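Local coordinates for protein thiamine pyrophosphokinase (PDB 1IG0) that transfers a pyrophosphate group from ATP to thiamine, making thiamine diphosphate and AMP, and is the only yeast enzyme able to do so, at residues Q122-D126 against F127-V131; G158-L161 against E162-I165. All blocks are in the same frame, centred on the assembly; numbering follows the deposited sequence.

Contact 1: Q122-D126 against F127-V131. With VIB (3-(4-amino-2-methyl-pyrimidin-5-ylmethyl)-5-(2-hydroxy-ethyl)-4-methyl-thiazol-3-ium), chain D.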
loop_
_atom_site.group_PDB
_atom_site.type_symbol
_atom_site.label_atom_id
_atom_site.label_comp_id
_atom_site.label_asym_id
_atom_site.label_seq_id
_atom_site.Cartn_x
_atom_site.Cartn_y
_atom_site.Cartn_z
ATOM N N GLN B 122 -4.828 1.600 -23.462
ATOM C CA GLN B 122 -4.136 2.181 -22.322
ATOM C C GLN B 122 -5.146 2.849 -21.396
ATOM O O GLN B 122 -4.789 3.709 -20.592
ATOM C CB GLN B 122 -3.105 3.212 -22.788
ATOM C CG GLN B 122 -1.936 2.626 -23.564
ATOM C CD GLN B 122 -1.268 1.481 -22.827
ATOM O OE1 GLN B 122 -1.579 0.312 -23.059
ATOM N NE2 GLN B 122 -0.355 1.814 -21.922
ATOM N N TYR B 123 -6.411 2.458 -21.522
ATOM C CA TYR B 123 -7.461 3.025 -20.687
ATOM C C TYR B 123 -8.020 2.019 -19.696
ATOM O O TYR B 123 -9.063 2.243 -19.084
ATOM C CB TYR B 123 -8.579 3.602 -21.554
ATOM C CG TYR B 123 -8.174 4.892 -22.224
ATOM C CD1 TYR B 123 -7.308 4.892 -23.319
ATOM C CD2 TYR B 123 -8.607 6.121 -21.726
ATOM C CE1 TYR B 123 -6.881 6.087 -23.898
ATOM C CE2 TYR B 123 -8.184 7.320 -22.296
ATOM C CZ TYR B 123 -7.322 7.296 -23.379
ATOM O OH TYR B 123 -6.894 8.479 -23.938
ATOM N N SER B 124 -7.313 0.905 -19.551
ATOM C CA SER B 124 -7.688 -0.139 -18.612
ATOM C C SER B 124 -6.384 -0.769 -18.142
ATOM O O SER B 124 -5.412 -0.832 -18.893
ATOM C CB SER B 124 -8.570 -1.198 -19.283
ATOM O OG SER B 124 -7.816 -2.015 -20.158
ATOM N N THR B 125 -6.358 -1.219 -16.894
ATOM C CA THR B 125 -5.163 -1.838 -16.336
ATOM C C THR B 125 -5.089 -3.296 -16.766
ATOM O O THR B 125 -6.067 -3.857 -17.262
ATOM C CB THR B 125 -5.191 -1.790 -14.804
ATOM O OG1 THR B 125 -6.332 -2.519 -14.331
ATOM C CG2 THR B 125 -5.269 -0.340 -14.319
ATOM N N ASP B 126 -3.924 -3.909 -16.591
ATOM C CA ASP B 126 -3.775 -5.311 -16.941
ATOM C C ASP B 126 -4.672 -6.113 -16.008
ATOM O O ASP B 126 -5.185 -7.167 -16.379
ATOM C CB ASP B 126 -2.324 -5.765 -16.780
ATOM C CG ASP B 126 -1.408 -5.182 -17.839
ATOM O OD1 ASP B 126 -1.814 -5.133 -19.019
ATOM O OD2 ASP B 126 -0.277 -4.789 -17.492
ATOM N N PHE B 127 -4.865 -5.602 -14.794
ATOM C CA PHE B 127 -5.707 -6.269 -13.810
ATOM C C PHE B 127 -7.133 -6.376 -14.351
ATOM O O PHE B 127 -7.731 -7.451 -14.336
ATOM C CB PHE B 127 -5.702 -5.485 -12.492
ATOM C CG PHE B 127 -6.062 -6.312 -11.287
ATOM C CD1 PHE B 127 -5.234 -6.327 -10.169
ATOM C CD2 PHE B 127 -7.222 -7.081 -11.268
ATOM C CE1 PHE B 127 -5.553 -7.093 -9.052
ATOM C CE2 PHE B 127 -7.550 -7.852 -10.155
ATOM C CZ PHE B 127 -6.715 -7.858 -9.045
ATOM N N THR B 128 -7.672 -5.260 -14.832
ATOM C CA THR B 128 -9.024 -5.253 -15.381
ATOM C C THR B 128 -9.104 -6.162 -16.600
ATOM O O THR B 128 -10.107 -6.843 -16.808
ATOM C CB THR B 128 -9.465 -3.831 -15.779
ATOM O OG1 THR B 128 -9.532 -3.012 -14.605
ATOM C CG2 THR B 128 -10.835 -3.862 -16.444
ATOM N N LYS B 129 -8.049 -6.173 -17.408
ATOM C CA LYS B 129 -8.014 -7.028 -18.589
ATOM C C LYS B 129 -8.096 -8.491 -18.147
ATOM O O LYS B 129 -8.761 -9.316 -18.780
ATOM C CB LYS B 129 -6.718 -6.799 -19.375
ATOM C CG LYS B 129 -6.603 -5.433 -20.044
ATOM C CD LYS B 129 -5.290 -5.311 -20.806
ATOM C CE LYS B 129 -5.218 -4.016 -21.604
ATOM N NZ LYS B 129 -5.232 -2.797 -20.747
ATOM N N CYS B 130 -7.421 -8.802 -17.044
ATOM C CA CYS B 130 -7.404 -10.157 -16.511
ATOM C C CYS B 130 -8.744 -10.615 -15.951
ATOM O O CYS B 130 -9.224 -11.690 -16.302
ATOM C CB CYS B 130 -6.327 -10.290 -15.431
ATOM S SG CYS B 130 -4.635 -10.261 -16.063
ATOM N N VAL B 131 -9.354 -9.812 -15.081
ATOM C CA VAL B 131 -10.634 -10.201 -14.498
ATOM C C VAL B 131 -11.735 -10.310 -15.551
ATOM O O VAL B 131 -12.623 -11.159 -15.441
ATOM C CB VAL B 131 -11.076 -9.227 -13.376
ATOM C CG1 VAL B 131 -10.127 -9.345 -12.187
ATOM C CG2 VAL B 131 -11.102 -7.806 -13.894
HETATM C CM2 VIB D . -7.117 9.637 -16.177
HETATM N N4A VIB D . -5.695 6.351 -19.606
HETATM C CM4 VIB D . -1.253 3.743 -19.073
HETATM O O1 VIB D . -2.367 -0.019 -16.188
HETATM C C7 VIB D . -1.393 0.365 -17.159
HETATM C C6 VIB D . -2.108 0.862 -18.440
HETATM C C2 VIB D . -4.457 3.799 -17.424
HETATM S S1 VIB D . -4.523 2.018 -17.276
HETATM C C5 VIB D . -2.923 2.106 -18.105
HETATM C C4 VIB D . -2.560 3.385 -18.375
HETATM N N3 VIB D . -3.424 4.253 -17.988
HETATM C C7A VIB D . -3.250 5.723 -18.169
HETATM C C4A VIB D . -5.435 7.018 -18.392
HETATM N N3A VIB D . -6.365 7.961 -17.907
HETATM C C2A VIB D . -6.125 8.633 -16.697
HETATM N N1A VIB D . -4.951 8.360 -15.974
HETATM C C6A VIB D . -4.017 7.418 -16.454
HETATM C C5A VIB D . -4.253 6.742 -17.664
HETATM O O HOH W 1 -8.960 -0.514 -15.431
#
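The ammonium group of K129 donates a hydrogen bond to the hydroxyl of S124 (NZ to OG 2.8 Å) and a second to the backbone carbonyl of T121. The lysine chain runs extended back over the start of its own helix and bends only at its last torsion (chi4 64°), which turns NZ in toward S124. D126 crosses this chain at a slant; its OD1 stays 4.5 Å from K129 NZ, short of a salt bridge, though it may still ease the buried charge. With an alanine here in place of K129, S124 OG and the T121 carbonyl lose the donor they share, and the loop before the helix would probably be freer to shift. T125 is the N-cap: with chi1 at 61° its hydroxyl swings over the helix end, and T125 OG1 accepts from T128 N at 3.1 Å, nearly straight (165°). The T128 side chain crosses that of T125 at about a right angle, and one water bridges T125 N and T128 OG1. The carbonyl O of Q122 accepts from the thiamine amino N4A at 3.0 Å, while N4A also sits over one face of the Y123 ring, toward its rim. T125 CA comes within 3.3 Å of the thiamine hydroxyl O1. A threonine-capped helix N-terminus thus carries one wall of the thiamine pocket, which S285 and W270 of the second subunit help complete.

Contact 2: G158-L161 against E162-I165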
loop_
_atom_site.group_PDB
_atom_site.type_symbol
_atom_site.label_atom_id
_atom_site.label_comp_id
_atom_site.label_asym_id
_atom_site.label_seq_id
_atom_site.Cartn_x
_atom_site.Cartn_y
_atom_site.Cartn_z
ATOM N N GLY B 158 -8.927 -14.243 -32.538
ATOM C CA GLY B 158 -10.177 -13.615 -32.929
ATOM C C GLY B 158 -10.663 -12.523 -31.998
ATOM O O GLY B 158 -11.811 -12.087 -32.088
ATOM N N ILE B 159 -9.795 -12.077 -31.099
ATOM C CA ILE B 159 -10.151 -11.029 -30.148
ATOM C C ILE B 159 -9.653 -9.680 -30.657
ATOM O O ILE B 159 -8.471 -9.527 -30.968
ATOM C CB ILE B 159 -9.530 -11.315 -28.765
ATOM C CG1 ILE B 159 -9.992 -12.688 -28.272
ATOM C CG2 ILE B 159 -9.933 -10.234 -27.771
ATOM C CD1 ILE B 159 -9.295 -13.165 -27.015
ATOM N N GLU B 160 -10.557 -8.706 -30.745
ATOM C CA GLU B 160 -10.201 -7.373 -31.220
ATOM C C GLU B 160 -9.026 -6.840 -30.398
ATOM O O GLU B 160 -9.091 -6.773 -29.171
ATOM C CB GLU B 160 -11.415 -6.444 -31.121
ATOM C CG GLU B 160 -11.243 -5.122 -31.849
ATOM C CD GLU B 160 -10.550 -4.079 -31.002
ATOM O OE1 GLU B 160 -9.775 -3.274 -31.559
ATOM O OE2 GLU B 160 -10.794 -4.055 -29.778
ATOM N N LEU B 161 -7.957 -6.466 -31.094
ATOM C CA LEU B 161 -6.721 -5.985 -30.478
ATOM C C LEU B 161 -6.744 -4.846 -29.460
ATOM O O LEU B 161 -6.034 -4.910 -28.459
ATOM C CB LEU B 161 -5.708 -5.645 -31.574
ATOM C CG LEU B 161 -5.010 -6.849 -32.211
ATOM C CD1 LEU B 161 -4.158 -6.396 -33.387
ATOM C CD2 LEU B 161 -4.152 -7.544 -31.162
ATOM N N GLU B 162 -7.539 -3.808 -29.696
ATOM C CA GLU B 162 -7.563 -2.689 -28.760
ATOM C C GLU B 162 -8.234 -2.973 -27.419
ATOM O O GLU B 162 -7.610 -2.839 -26.367
ATOM C CB GLU B 162 -8.234 -1.467 -29.388
ATOM C CG GLU B 162 -8.119 -0.213 -28.525
ATOM C CD GLU B 162 -8.914 0.960 -29.067
ATOM O OE1 GLU B 162 -8.869 1.194 -30.293
ATOM O OE2 GLU B 162 -9.573 1.654 -28.264
ATOM N N LYS B 163 -9.504 -3.363 -27.461
ATOM C CA LYS B 163 -10.259 -3.615 -26.238
ATOM C C LYS B 163 -11.263 -4.756 -26.377
ATOM O O LYS B 163 -12.288 -4.775 -25.697
ATOM C CB LYS B 163 -10.992 -2.333 -25.843
ATOM C CG LYS B 163 -11.828 -1.757 -26.976
ATOM C CD LYS B 163 -12.375 -0.385 -26.639
ATOM C CE LYS B 163 -13.108 0.209 -27.831
ATOM N NZ LYS B 163 -13.604 1.584 -27.550
ATOM N N GLY B 164 -10.960 -5.708 -27.254
ATOM C CA GLY B 164 -11.855 -6.831 -27.472
ATOM C C GLY B 164 -12.342 -7.548 -26.223
ATOM O O GLY B 164 -13.535 -7.826 -26.089
ATOM N N ILE B 165 -11.431 -7.858 -25.306
ATOM C CA ILE B 165 -11.815 -8.557 -24.084
ATOM C C ILE B 165 -12.853 -7.781 -23.281
ATOM O O ILE B 165 -13.756 -8.375 -22.693
ATOM C CB ILE B 165 -10.586 -8.844 -23.187
ATOM C CG1 ILE B 165 -9.645 -9.829 -23.890
ATOM C CG2 ILE B 165 -11.033 -9.434 -21.853
ATOM C CD1 ILE B 165 -10.253 -11.209 -24.136
HETATM O O HOH W 2 -10.582 -0.713 -31.421
#
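The side chains of E160 and E162 run alongside each other in the same direction, in the turn that leads into the N-terminus of helix 164-175, where K163 holds the N-cap position. Their carboxylates are turned 76° apart, and a water spans the two, donating to E160 OE1 and, weakly, to E162 OE1; it may temper the repulsion of the like charges. E160 first leads away from its own backbone N, then bends sharply at chi2 (-86°), which folds the carboxylate back over the turn. There each oxygen takes a different backbone N-H. E160 OE2 is met by K163 N at 2.7 Å, on the syn side, close to the carboxylate plane and nearly straight (168°). E162 N reaches E160 OE1 at 3.0 Å from well above that plane. One side chain therefore holds two successive amides of the turn, and the two bonds together should hold the carboxylate against turning. The backbone carbonyl of E160 closes the turn by accepting from G164 N, and Q119 also donates to it. G164 packs tightly here: a CB on it would clash with E160 O and with CG2 of I159. On the buried side of the turn the side chains of I159 and I165 meet at a slant, and both touch F143 of helix 141-148; I159 also reaches I117 of strand 115-118, whereas I165 faces N132 and L136 of helix 126-139. Within this apolar pair the closest approach is methyl to methyl, I159 CD1 to I165 CD1 at 3.6 Å.

In the fold
Along the chain, strand 115-118 at the edge of the large mixed sheet runs into the loop that contact 1 closes onto helix 126-139. After helix 141-148 and a long loop, contact 2 turns the chain into helix 164-175. The two are in series, neither nested nor crossed, with centres about 12 Å apart. They meet directly where I165 CG2 packs on K129 O. The connection following strand 115-118 joins them further: Q119 and T121 each have partners in both contacts. Contact 1 borders the thiamine site at the subunit interface; contact 2 touches no other chain and ties the turn before its helix to edge strand 115-118, and the helix start to helices 126-139 and 141-148.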